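Local coordinates for protein adenosine kinase, putative (PDB 3OTX) that probably catalyses the magnesium-dependent transfer of a phosphate from ATP to adenosine, the AMP-forming step of purine salvage, at residues W237-C241 against V242-A246; V273-K277 against D278-T282; V313-D316 against L317-C321. The protein carries 1 engineered substitution. One frame throughout, in Å; residues are numbered along the deposited sequence. Where two conformers were deposited one is given.

Interaction 1: residues W237-C241 against V242-A246; sequences WDTDC and VEEIA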
ATOM      1  N   TRP A 237      -3.142  11.777 -21.149  1.00 30.59           N
ATOM      2  CA  TRP A 237      -1.832  12.326 -21.451  1.00 29.65           C
ATOM      3  C   TRP A 237      -1.074  11.433 -22.422  1.00 31.54           C
ATOM      4  O   TRP A 237      -0.833  10.236 -22.143  1.00 31.73           O
ATOM      5  CB  TRP A 237      -0.973  12.480 -20.198  1.00 26.40           C
ATOM      6  CG  TRP A 237      -1.475  13.461 -19.172  1.00 24.99           C
ATOM      7  CD1 TRP A 237      -2.311  14.540 -19.378  1.00 23.71           C
ATOM      8  CD2 TRP A 237      -1.120  13.487 -17.795  1.00 26.66           C
ATOM      9  NE1 TRP A 237      -2.508  15.202 -18.192  1.00 28.55           N
ATOM     10  CE2 TRP A 237      -1.788  14.580 -17.204  1.00 22.38           C
ATOM     11  CE3 TRP A 237      -0.318  12.668 -16.987  1.00 21.17           C
ATOM     12  CZ2 TRP A 237      -1.684  14.870 -15.836  1.00 19.12           C
ATOM     13  CZ3 TRP A 237      -0.208  12.962 -15.638  1.00 22.74           C
ATOM     14  CH2 TRP A 237      -0.888  14.054 -15.071  1.00 20.56           C
ATOM     15  N   ASP A 238      -0.625  12.040 -23.509  1.00 30.35           N
ATOM     16  CA  ASP A 238       0.064  11.314 -24.561  1.00 31.39           C
ATOM     17  C   ASP A 238       1.567  11.184 -24.272  1.00 31.05           C
ATOM     18  O   ASP A 238       2.405  11.782 -24.964  1.00 35.75           O
ATOM     19  CB  ASP A 238      -0.190  11.972 -25.925  1.00 33.41           C
ATOM     20  CG  ASP A 238       0.243  11.092 -27.091  1.00 49.14           C
ATOM     21  OD1 ASP A 238       0.275   9.847 -26.925  1.00 50.54           O
ATOM     22  OD2 ASP A 238       0.549  11.650 -28.172  1.00 51.58           O
ATOM     23  N   THR A 239       1.899  10.380 -23.257  1.00 27.50           N
ATOM     24  CA  THR A 239       3.291  10.195 -22.855  1.00 29.34           C
ATOM     25  C   THR A 239       3.433   8.932 -22.032  1.00 28.31           C
ATOM     26  O   THR A 239       2.568   8.621 -21.207  1.00 29.11           O
ATOM     27  CB  THR A 239       3.859  11.447 -22.102  1.00 29.78           C
ATOM     28  OG1 THR A 239       5.237  11.237 -21.757  1.00 33.42           O
ATOM     29  CG2 THR A 239       3.060  11.760 -20.832  1.00 29.26           C
ATOM     30  N   ASP A 240       4.513   8.195 -22.293  1.00 30.35           N
ATOM     31  CA  ASP A 240       4.928   7.064 -21.444  1.00 27.49           C
ATOM     32  C   ASP A 240       6.229   7.375 -20.703  1.00 27.87           C
ATOM     33  O   ASP A 240       6.871   6.478 -20.138  1.00 28.75           O
ATOM     34  CB  ASP A 240       5.051   5.760 -22.255  1.00 28.62           C
ATOM     35  CG  ASP A 240       6.263   5.746 -23.186  1.00 31.81           C
ATOM     36  OD1 ASP A 240       6.902   6.803 -23.360  1.00 30.93           O
ATOM     37  OD2 ASP A 240       6.575   4.675 -23.746  1.00 36.08           O
ATOM     38  N   CYS A 241       6.618   8.644 -20.711  1.00 26.43           N
ATOM     39  CA  CYS A 241       7.808   9.100 -20.027  0.50 24.47           C
ATOM     40  C   CYS A 241       7.500   9.356 -18.554  1.00 24.08           C
ATOM     41  O   CYS A 241       6.775  10.291 -18.235  1.00 23.61           O
ATOM     42  CB  CYS A 241       8.300  10.376 -20.713  0.50 26.47           C
ATOM     43  SG  CYS A 241       9.740  11.093 -19.980  0.50 31.98           S
ATOM     44  N   VAL A 242       8.053   8.524 -17.672  1.00 24.06           N
ATOM     45  CA  VAL A 242       7.726   8.594 -16.257  1.00 23.75           C
ATOM     46  C   VAL A 242       8.064   9.943 -15.638  1.00 22.50           C
ATOM     47  O   VAL A 242       7.302  10.454 -14.799  1.00 22.05           O
ATOM     48  CB  VAL A 242       8.393   7.424 -15.487  1.00 23.10           C
ATOM     49  CG1 VAL A 242       8.091   7.492 -14.002  1.00 23.83           C
ATOM     50  CG2 VAL A 242       7.929   6.084 -16.090  1.00 26.92           C
ATOM     51  N   GLU A 243       9.187  10.533 -16.048  1.00 22.52           N
ATOM     52  CA  GLU A 243       9.540  11.864 -15.567  1.00 22.49           C
ATOM     53  C   GLU A 243       8.457  12.870 -15.970  1.00 21.66           C
ATOM     54  O   GLU A 243       8.035  13.670 -15.147  1.00 24.54           O
ATOM     55  CB  GLU A 243      10.913  12.306 -16.075  1.00 25.49           C
ATOM     56  CG  GLU A 243      12.035  11.598 -15.322  1.00 29.84           C
ATOM     57  CD  GLU A 243      13.410  12.149 -15.671  1.00 40.15           C
ATOM     58  OE1 GLU A 243      13.537  13.365 -15.938  1.00 43.99           O
ATOM     59  OE2 GLU A 243      14.365  11.351 -15.674  1.00 42.34           O
ATOM     60  N   GLU A 244       8.000  12.804 -17.211  1.00 21.03           N
ATOM     61  CA  GLU A 244       6.977  13.753 -17.705  1.00 23.10           C
ATOM     62  C   GLU A 244       5.639  13.518 -17.001  1.00 23.41           C
ATOM     63  O   GLU A 244       4.962  14.459 -16.610  1.00 22.72           O
ATOM     64  CB  GLU A 244       6.840  13.665 -19.240  1.00 23.68           C
ATOM     65  CG  GLU A 244       5.780  14.581 -19.853  1.00 26.50           C
ATOM     66  CD  GLU A 244       6.051  16.063 -19.603  1.00 30.62           C
ATOM     67  OE1 GLU A 244       7.194  16.432 -19.251  1.00 28.94           O
ATOM     68  OE2 GLU A 244       5.092  16.847 -19.736  1.00 27.10           O
ATOM     69  N   ILE A 245       5.275  12.252 -16.804  1.00 19.54           N
ATOM     70  CA  ILE A 245       4.045  11.932 -16.065  1.00 20.39           C
ATOM     71  C   ILE A 245       4.096  12.519 -14.660  1.00 22.36           C
ATOM     72  O   ILE A 245       3.117  13.119 -14.192  1.00 21.89           O
ATOM     73  CB  ILE A 245       3.768  10.404 -16.062  1.00 17.72           C
ATOM     74  CG1 ILE A 245       3.628   9.908 -17.507  1.00 22.40           C
ATOM     75  CG2 ILE A 245       2.492  10.066 -15.278  1.00 16.18           C
ATOM     76  CD1 ILE A 245       3.695   8.375 -17.663  1.00 21.54           C
ATOM     77  N   ALA A 246       5.230  12.360 -13.983  1.00 20.11           N
ATOM     78  CA  ALA A 246       5.422  12.944 -12.653  1.00 19.71           C
ATOM     79  C   ALA A 246       5.304  14.484 -12.658  1.00 18.55           C
ATOM     80  O   ALA A 246       4.599  15.046 -11.811  1.00 18.60           O
ATOM     81  CB  ALA A 246       6.748  12.477 -12.018  1.00 21.86           C
TER
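I245 carries most of the close packing where residues 237-241 run into helix 242-251. Its backbone N donates to C241 O at 2.9 Å in a nearly straight bond (166° at the hydrogen), the first i to i+4 bond of the helix. Its side chain then folds back over the same loop, with I245 CG1 only 3.3 Å from C241 O. CG1 lies anti to the carbonyl carbon (chi1 -59°), which brings it to 3.8 Å from T239 CG2 as the two side chains slide past each other in opposite directions, while I245 CD1 rests 3.7 Å from T239 O. The other branch serves W237: I245 CG2 approaches the indole at its edge, in the ring plane, 4.0 Å from W237 CZ3. I245 is buried against F265 of strand 262-267, and R248 adds a cation-pi contact to W237.

Toward E244 and C241 the contact is looser. T239 and E244 cross at about a right angle, with T239 OG1 3.8 Å from E244 CB. From there the glutamate bends at chi2 and leaves the contact, its two carboxylate oxygens forming salt bridges with R247 and R248. C241, the N-cap residue, is exposed; in the conformer given, its SG, anti to the backbone N (chi1 179°), lies 3.7 Å from E244 N, a weak capping bond that is doubtful because the side chain has two conformers.

If this conformer holds, sulfur takes the capping place more often filled by an oxygen, and the length of the bond suggests a modest contribution to holding the first turn. C241 has been seen in an interchain disulfide with C337 in a crystal structure of this protein, and its exposed position is consistent with its joining such a link.

Interaction 2: residues V273-K277 against D278-T282; sequences VLATK and DGVET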
ATOM      1  N   VAL A 273      11.703   8.150  -9.583  1.00 14.88           N
ATOM      2  CA  VAL A 273      11.406   9.510 -10.093  1.00 15.98           C
ATOM      3  C   VAL A 273      10.732  10.303  -8.960  1.00 15.80           C
ATOM      4  O   VAL A 273       9.799   9.824  -8.337  1.00 16.45           O
ATOM      5  CB  VAL A 273      10.517   9.448 -11.353  1.00 16.54           C
ATOM      6  CG1 VAL A 273      10.042  10.852 -11.802  1.00 18.22           C
ATOM      7  CG2 VAL A 273      11.252   8.797 -12.494  1.00 19.37           C
ATOM      8  N   LEU A 274      11.284  11.457  -8.651  1.00 18.48           N
ATOM      9  CA  LEU A 274      10.826  12.282  -7.540  1.00 16.58           C
ATOM     10  C   LEU A 274      10.524  13.670  -8.095  1.00 18.17           C
ATOM     11  O   LEU A 274      11.420  14.337  -8.593  1.00 21.70           O
ATOM     12  CB  LEU A 274      11.919  12.383  -6.465  1.00 17.77           C
ATOM     13  CG  LEU A 274      11.717  13.303  -5.254  1.00 17.99           C
ATOM     14  CD1 LEU A 274      10.480  12.918  -4.420  1.00 23.12           C
ATOM     15  CD2 LEU A 274      12.947  13.350  -4.328  1.00 18.70           C
ATOM     16  N   ALA A 275       9.260  14.097  -8.041  1.00 18.00           N
ATOM     17  CA  ALA A 275       8.896  15.418  -8.615  1.00 18.98           C
ATOM     18  C   ALA A 275       8.158  16.272  -7.622  1.00 19.07           C
ATOM     19  O   ALA A 275       7.317  15.777  -6.866  1.00 18.48           O
ATOM     20  CB  ALA A 275       8.062  15.266  -9.866  1.00 22.34           C
ATOM     21  N   THR A 276       8.463  17.573  -7.657  1.00 21.00           N
ATOM     22  CA  THR A 276       7.744  18.564  -6.868  1.00 22.45           C
ATOM     23  C   THR A 276       7.602  19.812  -7.747  1.00 25.12           C
ATOM     24  O   THR A 276       8.066  19.826  -8.896  1.00 24.48           O
ATOM     25  CB  THR A 276       8.505  18.945  -5.585  1.00 21.91           C
ATOM     26  OG1 THR A 276       9.640  19.731  -5.951  1.00 23.86           O
ATOM     27  CG2 THR A 276       8.953  17.727  -4.743  1.00 23.00           C
ATOM     28  N   LYS A 277       6.976  20.869  -7.222  1.00 24.49           N
ATOM     29  CA  LYS A 277       6.882  22.120  -7.975  1.00 27.03           C
ATOM     30  C   LYS A 277       8.270  22.614  -8.368  1.00 27.01           C
ATOM     31  O   LYS A 277       8.403  23.410  -9.304  1.00 29.62           O
ATOM     32  CB  LYS A 277       6.142  23.194  -7.153  1.00 29.34           C
ATOM     33  CG  LYS A 277       6.920  23.676  -5.945  1.00 30.57           C
ATOM     34  CD  LYS A 277       6.110  24.619  -5.082  1.00 38.09           C
ATOM     35  CE  LYS A 277       6.973  25.139  -3.955  1.00 46.45           C
ATOM     36  NZ  LYS A 277       6.155  25.902  -2.981  1.00 54.02           N
ATOM     37  N   ASP A 278       9.296  22.158  -7.641  1.00 26.94           N
ATOM     38  CA  ASP A 278      10.666  22.664  -7.822  1.00 30.78           C
ATOM     39  C   ASP A 278      11.422  21.990  -8.951  1.00 29.65           C
ATOM     40  O   ASP A 278      12.513  22.428  -9.315  1.00 32.49           O
ATOM     41  CB  ASP A 278      11.470  22.514  -6.525  1.00 34.64           C
ATOM     42  CG  ASP A 278      11.097  23.552  -5.476  1.00 46.49           C
ATOM     43  OD1 ASP A 278      10.494  24.590  -5.832  1.00 47.51           O
ATOM     44  OD2 ASP A 278      11.413  23.322  -4.288  1.00 53.24           O
ATOM     45  N   GLY A 279      10.852  20.913  -9.490  1.00 25.56           N
ATOM     46  CA  GLY A 279      11.475  20.173 -10.579  1.00 25.94           C
ATOM     47  C   GLY A 279      11.389  18.664 -10.373  1.00 25.32           C
ATOM     48  O   GLY A 279      10.783  18.180  -9.420  1.00 23.44           O
ATOM     49  N   VAL A 280      12.007  17.930 -11.282  1.00 26.01           N
ATOM     50  CA  VAL A 280      12.008  16.482 -11.260  1.00 24.16           C
ATOM     51  C   VAL A 280      13.439  16.000 -11.088  1.00 23.56           C
ATOM     52  O   VAL A 280      14.337  16.478 -11.787  1.00 27.06           O
ATOM     53  CB  VAL A 280      11.438  15.915 -12.572  1.00 25.86           C
ATOM     54  CG1 VAL A 280      11.436  14.397 -12.534  1.00 27.57           C
ATOM     55  CG2 VAL A 280      10.025  16.437 -12.809  1.00 31.45           C
ATOM     56  N   GLU A 281      13.640  15.059 -10.162  1.00 24.17           N
ATOM     57  CA  GLU A 281      14.940  14.434  -9.949  1.00 24.99           C
ATOM     58  C   GLU A 281      14.777  12.922 -10.028  1.00 23.22           C
ATOM     59  O   GLU A 281      13.664  12.383  -9.974  1.00 20.88           O
ATOM     60  CB  GLU A 281      15.473  14.721  -8.551  1.00 28.50           C
ATOM     61  CG  GLU A 281      15.409  16.140  -8.061  1.00 48.47           C
ATOM     62  CD  GLU A 281      15.458  16.186  -6.546  1.00 54.49           C
ATOM     63  OE1 GLU A 281      16.329  15.504  -5.956  1.00 49.46           O
ATOM     64  OE2 GLU A 281      14.619  16.892  -5.946  1.00 57.90           O
ATOM     65  N   THR A 282      15.903  12.234 -10.148  1.00 23.88           N
ATOM     66  CA  THR A 282      15.897  10.786 -10.051  1.00 24.27           C
ATOM     67  C   THR A 282      16.790  10.375  -8.890  1.00 24.13           C
ATOM     68  O   THR A 282      17.832  10.987  -8.632  1.00 25.87           O
ATOM     69  CB  THR A 282      16.348  10.107 -11.366  1.00 25.12           C
ATOM     70  OG1 THR A 282      17.584  10.662 -11.794  1.00 25.33           O
ATOM     71  CG2 THR A 282      15.313  10.323 -12.479  1.00 25.91           C
TER
HETATM   72  O   HOH W   1      12.121  18.812  -6.338  1.00 31.17           O
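T276 and G279 face each other as the last hydrogen-bonded pair of a beta hairpin with a two-residue loop, K277 and D278, in a type I turn. The backbone bonds come in two reciprocal pairs. L274 N donates to E281 O and E281 N returns to L274 O, the latter at 2.8 Å and nearly straight (177°). At the turn T276 N donates to G279 O at 3.0 Å, whereas G279 N reaches T276 O from well above the carbonyl plane, 58° out of it, as the chain reverses. G279 has a positive phi of 136°, where a CB would press on the preceding carbonyl oxygen.

Polar side chains gather round the turn. T276 OG1 stands between its own backbone N and carbonyl carbon, and there it can accept from D278 N at 3.0 Å, although the placement of that nitrogen is less certain. A water 2.7 Å from T276 OG1 donates to E281 OE2 at 3.2 Å and weakly to G279 O, tying the threonine to the glutamate two residues beyond the glycine; E281 OE1 forms a salt bridge with R318 of helix 317-332. K277 and D278 lie side by side and point the same way, but K277 NZ stays 5.4 Å from D278 OD1.

On the face of V273, A275 and V280 the contacts are apolar. V280 spreads its two methyls: CG2 is 3.7 Å from A275 CB, and CG1 is 3.9 Å from V273 CG1, the two valines crossing obliquely.

That valine and alanine face is packed against helix 242-251. L274 and T276 point the other way, onto L317 of helix 317-332. Strand 270-276 continues the ladder to strand 262-267, and strand 279-283 forms one border of the ten-stranded sheet.

Interaction 3: residues V313-D316 against L317-C321; sequences VGKD and LRRCC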
ATOM      1  N   VAL A 313      10.263  11.306  10.511  1.00 19.43           N
ATOM      2  CA  VAL A 313      11.324  11.945  11.305  1.00 20.82           C
ATOM      3  C   VAL A 313      11.940  13.160  10.617  1.00 22.63           C
ATOM      4  O   VAL A 313      13.028  13.614  10.991  1.00 24.84           O
ATOM      5  CB  VAL A 313      12.393  10.946  11.796  1.00 20.60           C
ATOM      6  CG1 VAL A 313      11.783  10.023  12.844  1.00 23.34           C
ATOM      7  CG2 VAL A 313      12.985  10.114  10.610  1.00 21.20           C
ATOM      8  N   GLY A 314      11.226  13.670   9.612  1.00 21.89           N
ATOM      9  CA  GLY A 314      11.544  14.940   8.965  1.00 21.83           C
ATOM     10  C   GLY A 314      12.693  14.907   7.975  1.00 21.50           C
ATOM     11  O   GLY A 314      13.302  15.928   7.717  1.00 22.54           O
ATOM     12  N   LYS A 315      13.015  13.737   7.422  1.00 20.58           N
ATOM     13  CA  LYS A 315      14.100  13.681   6.438  1.00 22.41           C
ATOM     14  C   LYS A 315      13.615  14.258   5.104  1.00 18.66           C
ATOM     15  O   LYS A 315      12.405  14.163   4.786  1.00 20.99           O
ATOM     16  CB  LYS A 315      14.612  12.239   6.246  1.00 23.29           C
ATOM     17  CG  LYS A 315      15.129  11.560   7.498  1.00 25.96           C
ATOM     18  CD  LYS A 315      16.266  12.301   8.137  1.00 27.31           C
ATOM     19  CE  LYS A 315      16.514  11.764   9.516  1.00 30.29           C
ATOM     20  NZ  LYS A 315      17.588  12.520  10.199  1.00 35.73           N
ATOM     21  N   ASP A 316      14.532  14.847   4.325  1.00 22.47           N
ATOM     22  CA  ASP A 316      14.164  15.357   3.008  1.00 23.15           C
ATOM     23  C   ASP A 316      13.657  14.266   2.075  1.00 22.90           C
ATOM     24  O   ASP A 316      13.862  13.066   2.342  1.00 20.44           O
ATOM     25  CB  ASP A 316      15.244  16.250   2.372  1.00 24.92           C
ATOM     26  CG  ASP A 316      16.441  15.492   1.785  1.00 25.48           C
ATOM     27  OD1 ASP A 316      17.461  16.178   1.578  1.00 31.98           O
ATOM     28  OD2 ASP A 316      16.425  14.298   1.462  1.00 30.81           O
ATOM     29  N   LEU A 317      12.971  14.688   1.015  1.00 22.64           N
ATOM     30  CA  LEU A 317      12.265  13.755   0.130  1.00 21.29           C
ATOM     31  C   LEU A 317      13.190  12.736  -0.503  1.00 21.12           C
ATOM     32  O   LEU A 317      12.830  11.579  -0.618  1.00 18.79           O
ATOM     33  CB  LEU A 317      11.475  14.484  -0.946  1.00 22.43           C
ATOM     34  CG  LEU A 317      10.219  15.210  -0.454  1.00 19.35           C
ATOM     35  CD1 LEU A 317       9.730  16.156  -1.536  1.00 20.47           C
ATOM     36  CD2 LEU A 317       9.101  14.263  -0.003  1.00 20.09           C
ATOM     37  N   ARG A 318      14.379  13.172  -0.916  1.00 21.51           N
ATOM     38  CA  ARG A 318      15.313  12.243  -1.514  1.00 19.97           C
ATOM     39  C   ARG A 318      15.763  11.151  -0.525  1.00 21.63           C
ATOM     40  O   ARG A 318      15.882   9.961  -0.891  1.00 21.57           O
ATOM     41  CB  ARG A 318      16.499  13.005  -2.079  1.00 22.64           C
ATOM     42  CG  ARG A 318      17.295  12.209  -3.019  1.00 26.15           C
ATOM     43  CD  ARG A 318      18.218  13.147  -3.792  1.00 32.34           C
ATOM     44  NE  ARG A 318      19.101  12.339  -4.608  1.00 40.45           N
ATOM     45  CZ  ARG A 318      19.066  12.304  -5.931  1.00 39.37           C
ATOM     46  NH1 ARG A 318      18.210  13.073  -6.595  1.00 33.23           N
ATOM     47  NH2 ARG A 318      19.929  11.536  -6.584  1.00 43.43           N
ATOM     48  N   ARG A 319      15.989  11.545   0.729  1.00 19.59           N
ATOM     49  CA  ARG A 319      16.316  10.598   1.799  1.00 20.96           C
ATOM     50  C   ARG A 319      15.170   9.622   2.095  1.00 19.37           C
ATOM     51  O   ARG A 319      15.432   8.482   2.454  1.00 21.64           O
ATOM     52  CB  ARG A 319      16.731  11.339   3.088  1.00 23.86           C
ATOM     53  CG  ARG A 319      17.227  10.436   4.236  1.00 29.66           C
ATOM     54  CD  ARG A 319      18.361   9.544   3.748  1.00 23.92           C
ATOM     55  NE  ARG A 319      18.892   8.644   4.763  1.00 26.33           N
ATOM     56  CZ  ARG A 319      19.807   7.695   4.534  1.00 30.37           C
ATOM     57  NH1 ARG A 319      20.302   7.517   3.318  1.00 29.86           N
ATOM     58  NH2 ARG A 319      20.237   6.921   5.527  1.00 31.26           N
ATOM     59  N   CYS A 320      13.938  10.094   1.978  1.00 18.86           N
ATOM     60  CA  CYS A 320      12.755   9.250   2.161  1.00 14.14           C
ATOM     61  C   CYS A 320      12.786   8.159   1.086  1.00 17.94           C
ATOM     62  O   CYS A 320      12.561   6.971   1.362  1.00 16.30           O
ATOM     63  CB  CYS A 320      11.476  10.094   2.075  1.00 15.61           C
ATOM     64  SG  CYS A 320      11.271  11.191   3.515  1.00 19.64           S
ATOM     65  N   CYS A 321      13.117   8.565  -0.138  1.00 16.46           N
ATOM     66  CA  CYS A 321      13.298   7.603  -1.248  1.00 16.80           C
ATOM     67  C   CYS A 321      14.436   6.602  -1.007  1.00 16.78           C
ATOM     68  O   CYS A 321      14.268   5.393  -1.204  1.00 16.83           O
ATOM     69  CB  CYS A 321      13.479   8.327  -2.601  1.00 17.44           C
ATOM     70  SG  CYS A 321      12.050   9.243  -3.161  1.00 19.12           S
TER
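Residue D316 directly precedes helix 317-332, and its carbonyl oxygen accepts from C320 N at 3.0 Å to start the helical ladder. The D316 side chain caps the same turn. With CG placed between the backbone N and the carbonyl carbon (chi1 77°), OD2 accepts a hydrogen bond from R319 N at 2.9 Å (161° at the hydrogen) and is met nearly along its C-O axis. A negative carboxylate at this end would also be expected to interact favourably with the helix dipole.

K315 and R319 lie alongside each other and point the same way, touching through methylenes: K315 CB is 3.8 Å from R319 CG. R319 bends at chi2, and its guanidinium reaches the C-terminal residues S346 and P347 as well as E322. K315 NZ forms a long, weak ion pair with the C-terminal carboxylate of P347, so both basic chains lead toward the chain end. Inward, C320 SG sits 3.4 Å from K315 O, its side chain lodged against F307, A310 and Y311 of helix 300-311.

Helix 300-311 ends in a Schellman motif with G314 as its C-prime residue, and D316 then caps the next helix. The loop between helices 300-311 and 317-332 thus joins a Schellman motif to an aspartate N-cap.

Along the chain the three contacts follow in series, and in space interaction 2 lies between the others, about 13 Å from each between centres; the centres of interactions 1 and 3 are about 24 Å apart, their nearest atoms about 10 Å. The hairpin of interaction 2 ends the large sheet, with helix 242-251 on one face and helix 317-332 on the other. A246 CB meets V273 CG1 at 3.7 Å on the first side; on the second, T276 CG2 meets L317 CD1. Two helix starts thus sandwich one sheet border. The side chains of V242 and V273 are about 10 Å, and that of C320 about 12 Å, from bound AP5, too far to touch it.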